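PDB 3C7D: octopine dehydrogenase from Pecten maximus, which catalyses the NADH-dependent reductive condensation of L-arginine with pyruvate to D-octopine, and the reverse oxidation of octopine by NAD(+). Local coordinates for residues V85-V90 / V113-Q118; G120-C125 / M138-T143. All coordinates share one frame; numbering follows the deposited sequence.

Contacts 1 and 2 are successive steps of one Rossmann-type sheet, their centres about 8 Å apart. Contact 1 (85-90 with 113-118) pairs two parallel strands, while contact 2 (120-125 with 138-143) lays the helix that follows onto the next strand. The two meet at G114, whose N lies 2.8 Å from M139 O and whose O lies 3.1 Å from F141 N, both probable hydrogen bonds between neighbouring strands. Beyond the strand ends, each contact sends a residue to the substrate: Q118 and T143 both bind pyruvate, T143 through OG1 at 2.8 Å from the pyruvate atom O. H212, the active-site residue, completes this site, and NAD lies beside contact 1.

Contact 1 of 2, residues V85-V90 / V113-Q118. With NAD (nicotinamide-adenine-dinucleotide), chain B; PYR (pyruvic acid), chain C.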
# COMPACT_ATOMS: atom_id res chain seq x y z
N VAL A 85 13.65 2.36 -13.14
CA VAL A 85 12.76 2.32 -11.98
C VAL A 85 11.29 2.33 -12.41
O VAL A 85 10.85 3.22 -13.14
CB VAL A 85 13.01 3.49 -10.99
CG1 VAL A 85 12.37 3.19 -9.64
CG2 VAL A 85 14.50 3.75 -10.81
N VAL A 86 10.53 1.33 -11.96
CA VAL A 86 9.10 1.24 -12.27
C VAL A 86 8.31 1.39 -10.97
O VAL A 86 8.31 0.49 -10.12
CB VAL A 86 8.74 -0.08 -12.99
CG1 VAL A 86 7.26 -0.10 -13.37
CG2 VAL A 86 9.60 -0.28 -14.24
N ILE A 87 7.65 2.53 -10.82
CA ILE A 87 6.96 2.86 -9.58
C ILE A 87 5.44 2.85 -9.76
O ILE A 87 4.89 3.61 -10.57
CB ILE A 87 7.41 4.24 -9.01
CG1 ILE A 87 8.94 4.33 -8.96
CG2 ILE A 87 6.83 4.45 -7.61
CD1 ILE A 87 9.48 5.73 -8.69
N LEU A 88 4.78 1.97 -9.01
CA LEU A 88 3.32 1.86 -9.04
C LEU A 88 2.70 2.71 -7.95
O LEU A 88 2.85 2.42 -6.76
CB LEU A 88 2.88 0.40 -8.89
CG LEU A 88 2.81 -0.49 -10.14
CD1 LEU A 88 4.13 -0.52 -10.90
CD2 LEU A 88 2.39 -1.90 -9.76
N THR A 89 2.01 3.77 -8.37
CA THR A 89 1.25 4.62 -7.45
C THR A 89 -0.24 4.62 -7.84
O THR A 89 -0.73 5.53 -8.51
CB THR A 89 1.81 6.05 -7.39
OG1 THR A 89 3.22 6.00 -7.11
CG2 THR A 89 1.12 6.85 -6.31
N VAL A 90 -0.92 3.57 -7.40
CA VAL A 90 -2.36 3.37 -7.62
C VAL A 90 -2.91 2.50 -6.50
O VAL A 90 -2.14 1.81 -5.82
CB VAL A 90 -2.67 2.66 -8.97
CG1 VAL A 90 -2.89 3.68 -10.07
CG2 VAL A 90 -1.59 1.64 -9.34
N VAL A 113 8.83 -0.69 -7.78
CA VAL A 113 8.45 -0.03 -6.53
C VAL A 113 6.93 0.08 -6.38
O VAL A 113 6.25 0.60 -7.26
CB VAL A 113 9.11 1.38 -6.41
CG1 VAL A 113 8.70 2.06 -5.11
CG2 VAL A 113 10.62 1.29 -6.51
N GLY A 114 6.42 -0.42 -5.26
CA GLY A 114 5.04 -0.17 -4.86
C GLY A 114 5.00 1.03 -3.95
O GLY A 114 5.52 0.97 -2.83
N LEU A 115 4.41 2.12 -4.42
CA LEU A 115 4.38 3.37 -3.67
C LEU A 115 2.97 3.96 -3.48
O LEU A 115 2.63 4.96 -4.10
CB LEU A 115 5.31 4.41 -4.33
CG LEU A 115 5.54 5.76 -3.64
CD1 LEU A 115 6.67 5.68 -2.63
CD2 LEU A 115 5.80 6.86 -4.66
N PRO A 116 2.11 3.30 -2.67
CA PRO A 116 2.13 1.91 -2.20
C PRO A 116 1.63 1.04 -3.37
O PRO A 116 1.08 1.62 -4.32
CB PRO A 116 1.11 1.91 -1.05
CG PRO A 116 0.77 3.35 -0.80
CD PRO A 116 0.96 4.02 -2.11
N SER A 117 1.78 -0.29 -3.38
CA SER A 117 2.31 -1.22 -2.36
C SER A 117 1.21 -2.05 -1.71
O SER A 117 0.68 -2.96 -2.35
CB SER A 117 3.24 -0.59 -1.32
OG SER A 117 3.80 -1.61 -0.50
N GLN A 118 1.51 -1.81 -0.79
CA GLN A 118 1.12 -2.31 0.52
C GLN A 118 0.70 -3.77 0.45
O GLN A 118 1.32 -4.45 -0.19
CB GLN A 118 -0.01 -1.47 1.11
CG GLN A 118 0.39 -0.04 1.45
CD GLN A 118 -0.77 0.77 2.00
OE1 GLN A 118 -0.61 1.96 2.29
NE2 GLN A 118 -1.92 0.14 2.15
PA NAD B . -6.34 7.54 -6.60
O1A NAD B . -7.67 7.08 -6.14
O2A NAD B . -6.29 9.01 -6.72
O5B NAD B . -5.98 6.86 -8.01
C5B NAD B . -6.96 6.59 -8.99
C4B NAD B . -6.25 5.95 -10.17
O4B NAD B . -6.39 4.54 -10.15
C3B NAD B . -6.80 6.40 -11.51
O3B NAD B . -6.16 7.57 -11.95
C2B NAD B . -6.49 5.22 -12.40
O2B NAD B . -5.20 5.36 -12.97
C1B NAD B . -6.50 4.02 -11.46
N9A NAD B . -7.77 3.28 -11.62
C8A NAD B . -8.96 3.57 -11.01
N7A NAD B . -9.89 2.68 -11.41
C5A NAD B . -9.31 1.81 -12.27
C6A NAD B . -9.80 0.72 -12.97
N6A NAD B . -11.12 0.61 -13.13
N1A NAD B . -8.96 -0.00 -13.80
C2A NAD B . -7.64 0.37 -13.95
N3A NAD B . -7.16 1.46 -13.24
C4A NAD B . -7.97 2.18 -12.42
O3 NAD B . -5.21 6.98 -5.58
PN NAD B . -4.01 7.89 -4.98
O1N NAD B . -4.58 9.09 -4.31
O2N NAD B . -2.97 8.08 -6.02
O5D NAD B . -3.43 6.96 -3.81
C5D NAD B . -2.89 5.68 -4.06
C4D NAD B . -2.76 4.92 -2.74
O4D NAD B . -2.15 5.74 -1.76
C3D NAD B . -4.11 4.49 -2.19
O3D NAD B . -4.06 3.11 -1.91
C2D NAD B . -4.30 5.28 -0.91
O2D NAD B . -4.86 4.49 0.11
C1D NAD B . -2.89 5.73 -0.55
N1N NAD B . -2.84 7.05 0.11
C2N NAD B . -3.41 8.15 -0.48
C3N NAD B . -3.36 9.40 0.15
C7N NAD B . -3.48 10.64 -0.69
O7N NAD B . -3.34 11.89 -0.07
N7N NAD B . -3.72 10.54 -2.00
C4N NAD B . -2.71 9.51 1.38
C5N NAD B . -2.13 8.40 1.97
C6N NAD B . -2.20 7.17 1.31
C PYR C . -2.33 3.99 4.88
O PYR C . -1.26 3.64 4.17
OXT PYR C . -3.40 4.48 4.18
CA PYR C . -2.38 3.88 6.33
O3 PYR C . -3.61 3.57 6.89
CB PYR C . -1.13 4.14 7.22
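The carbonyl oxygen V113 O is held from strand 85-88 by two groups: L88 N donates a nearly straight hydrogen bond of 2.7 Å (170° at the hydrogen), and I87 CA makes a CH...O contact. This is parallel pairing within the beta-alpha-beta unit of a Rossmann-type nucleotide-binding fold, whose two strands are linked by helix 95-102. V113 N continues the ladder to V86 O, and L115 N carries it past the strand end to L88 O at 2.8 Å.

Beta-branched residues suit the face shared by I87 and V113, since they favour an extended backbone and offer a wide apolar surface to the covering helix. The two side chains lie alongside each other, I87 CG1 being 3.9 Å from V113 CB. I87 CG2, anti to the backbone N, reaches on to L115 CB at 3.6 Å. L184, L187 and H188 of helix 180-188 cover this face, whereas L88 points to the other, against H95 and M102. G114 lies on the L88 face, where a CB would run into S117 CA, so glycine fits there.

T89 OG1 adds a weak hydrogen bond to L115 O. The peptide bond from L115 to P116 is cis, which proline readily allows, and it turns the chain at the end of the sheet where the dinucleotide binds. There P116 CD rests 3.6 Å from NAD O4D, and V90 CG1 touches O4B of the adenosine ribose.

Contact 2 of 2, residues G120-C125 / M138-T143; sequences GFEFQC and MMSFET. With PYR (pyruvic acid), chain C.
Helix-on-sheet packing, tied by one buried polar bond, joins helix 121-129 to strand 137-141, the last two elements of the beta-alpha-beta unit that starts at strand 111-114. The axes of the short segments 121-125 and 138-141 run nearly antiparallel, at 151° and 9.4 Å apart, as expected when a crossover helix returns the chain for another parallel strand.

The polar bond goes from S140 OG to E122 OE2 at 2.7 Å. The hydroxyl comes in from above the carboxylate, 69° out of its plane. E122 places CG anti to its carbonyl carbon (chi1 -65°) and then bends at chi2, which brings the acid group over the strand. Serine suits this point because its short arm offers a donor without forcing helix and sheet apart. Burial would tend to favour the protonated acid, whereas the donated hydrogen bond would favour the carboxylate. Cutting E122 back to an alanine is likely to leave S140 OG without this acceptor and a gap where the acid chain lay between helix and strand.

F121 sets its CD1 3.6 Å from S140 OG. One helical turn beyond F121, C125 meets M138 of the strand: M138 has CG anti to its carbonyl carbon and runs on extended through chi2, carrying SD to 3.9 Å from C125 CB. Long, unbranched and apolar, methionine suits this buried interface because it reaches across to C125 and E122 CB.

F121 meets H95 edge-to-face and also reaches F99, both on helix 95-102, while E122 touches S169 and I171 of strand 156-171 and F200 of helix 200-206.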
# COMPACT_ATOMS: atom_id res chain seq x y z
N GLY A 120 1.03 -8.10 0.03
CA GLY A 120 1.00 -9.12 -1.02
C GLY A 120 1.52 -8.65 -2.36
O GLY A 120 1.40 -9.37 -3.36
N PHE A 121 2.09 -7.45 -2.38
CA PHE A 121 2.65 -6.82 -3.57
C PHE A 121 3.77 -7.64 -4.22
O PHE A 121 3.89 -7.69 -5.45
CB PHE A 121 3.15 -5.40 -3.23
CG PHE A 121 3.75 -4.65 -4.39
CD1 PHE A 121 5.11 -4.72 -4.66
CD2 PHE A 121 2.95 -3.87 -5.22
CE1 PHE A 121 5.67 -4.04 -5.74
CE2 PHE A 121 3.50 -3.18 -6.29
CZ PHE A 121 4.86 -3.26 -6.55
N GLU A 122 4.59 -8.29 -3.39
CA GLU A 122 5.72 -9.07 -3.87
C GLU A 122 5.29 -10.44 -4.40
O GLU A 122 5.85 -10.94 -5.37
CB GLU A 122 6.80 -9.23 -2.79
CG GLU A 122 7.46 -7.92 -2.37
CD GLU A 122 6.79 -7.26 -1.18
OE1 GLU A 122 5.63 -7.61 -0.86
OE2 GLU A 122 7.42 -6.38 -0.56
N PHE A 123 4.29 -11.04 -3.74
CA PHE A 123 3.75 -12.33 -4.17
C PHE A 123 3.11 -12.19 -5.55
O PHE A 123 3.32 -13.04 -6.42
CB PHE A 123 2.73 -12.88 -3.16
CG PHE A 123 3.20 -12.85 -1.73
CD1 PHE A 123 4.49 -13.27 -1.39
CD2 PHE A 123 2.35 -12.42 -0.72
CE1 PHE A 123 4.92 -13.25 -0.06
CE2 PHE A 123 2.77 -12.39 0.61
CZ PHE A 123 4.05 -12.81 0.94
N GLN A 124 2.36 -11.11 -5.73
CA GLN A 124 1.71 -10.81 -7.00
C GLN A 124 2.74 -10.56 -8.10
O GLN A 124 2.57 -11.01 -9.24
CB GLN A 124 0.78 -9.60 -6.84
CG GLN A 124 -0.07 -9.28 -8.06
CD GLN A 124 -0.90 -8.01 -7.89
OE1 GLN A 124 -0.40 -6.98 -7.42
NE2 GLN A 124 -2.16 -8.08 -8.29
N CYS A 125 3.81 -9.85 -7.75
CA CYS A 125 4.88 -9.56 -8.69
C CYS A 125 5.61 -10.83 -9.13
O CYS A 125 5.87 -11.02 -10.31
CB CYS A 125 5.87 -8.55 -8.11
SG CYS A 125 7.04 -7.90 -9.32
N MET A 138 12.40 -5.74 -5.85
CA MET A 138 11.05 -5.34 -5.43
C MET A 138 11.07 -4.49 -4.16
O MET A 138 11.59 -4.92 -3.13
CB MET A 138 10.18 -6.58 -5.23
CG MET A 138 9.92 -7.36 -6.49
SD MET A 138 9.17 -8.96 -6.16
CE MET A 138 10.58 -9.89 -5.56
N MET A 139 10.50 -3.29 -4.25
CA MET A 139 10.54 -2.31 -3.16
C MET A 139 9.14 -1.88 -2.71
O MET A 139 8.35 -1.36 -3.51
CB MET A 139 11.36 -1.08 -3.60
CG MET A 139 11.93 -0.26 -2.47
SD MET A 139 12.81 1.18 -3.08
CE MET A 139 13.71 1.68 -1.62
N SER A 140 8.83 -2.08 -1.43
CA SER A 140 7.50 -1.78 -0.90
C SER A 140 7.51 -0.70 0.19
O SER A 140 8.05 -0.90 1.28
CB SER A 140 6.85 -3.06 -0.36
OG SER A 140 6.54 -3.96 -1.41
N PHE A 141 6.90 0.45 -0.13
CA PHE A 141 6.79 1.57 0.81
C PHE A 141 5.54 1.44 1.66
O PHE A 141 4.50 0.99 1.18
CB PHE A 141 6.77 2.90 0.06
CG PHE A 141 8.13 3.39 -0.35
CD1 PHE A 141 8.76 2.88 -1.49
CD2 PHE A 141 8.79 4.36 0.40
CE1 PHE A 141 10.02 3.33 -1.87
CE2 PHE A 141 10.05 4.81 0.03
CZ PHE A 141 10.66 4.30 -1.11
N GLU A 142 5.64 1.85 2.93
CA GLU A 142 4.56 1.64 3.90
C GLU A 142 3.26 2.37 3.58
O GLU A 142 2.17 1.88 3.89
CB GLU A 142 5.02 1.93 5.34
CG GLU A 142 5.68 3.28 5.56
CD GLU A 142 6.20 3.46 6.98
OE1 GLU A 142 5.68 2.81 7.91
OE2 GLU A 142 7.14 4.27 7.16
N THR A 143 3.38 3.56 2.98
CA THR A 143 2.24 4.37 2.57
C THR A 143 2.64 5.35 1.46
O THR A 143 3.77 5.29 0.97
CB THR A 143 1.60 5.13 3.78
OG1 THR A 143 0.37 5.74 3.38
CG2 THR A 143 2.54 6.19 4.35
C PYR C . -2.33 3.99 4.88
O PYR C . -1.26 3.64 4.17
OXT PYR C . -3.40 4.48 4.18
CA PYR C . -2.38 3.88 6.33
O3 PYR C . -3.61 3.57 6.89
CB PYR C . -1.13 4.14 7.22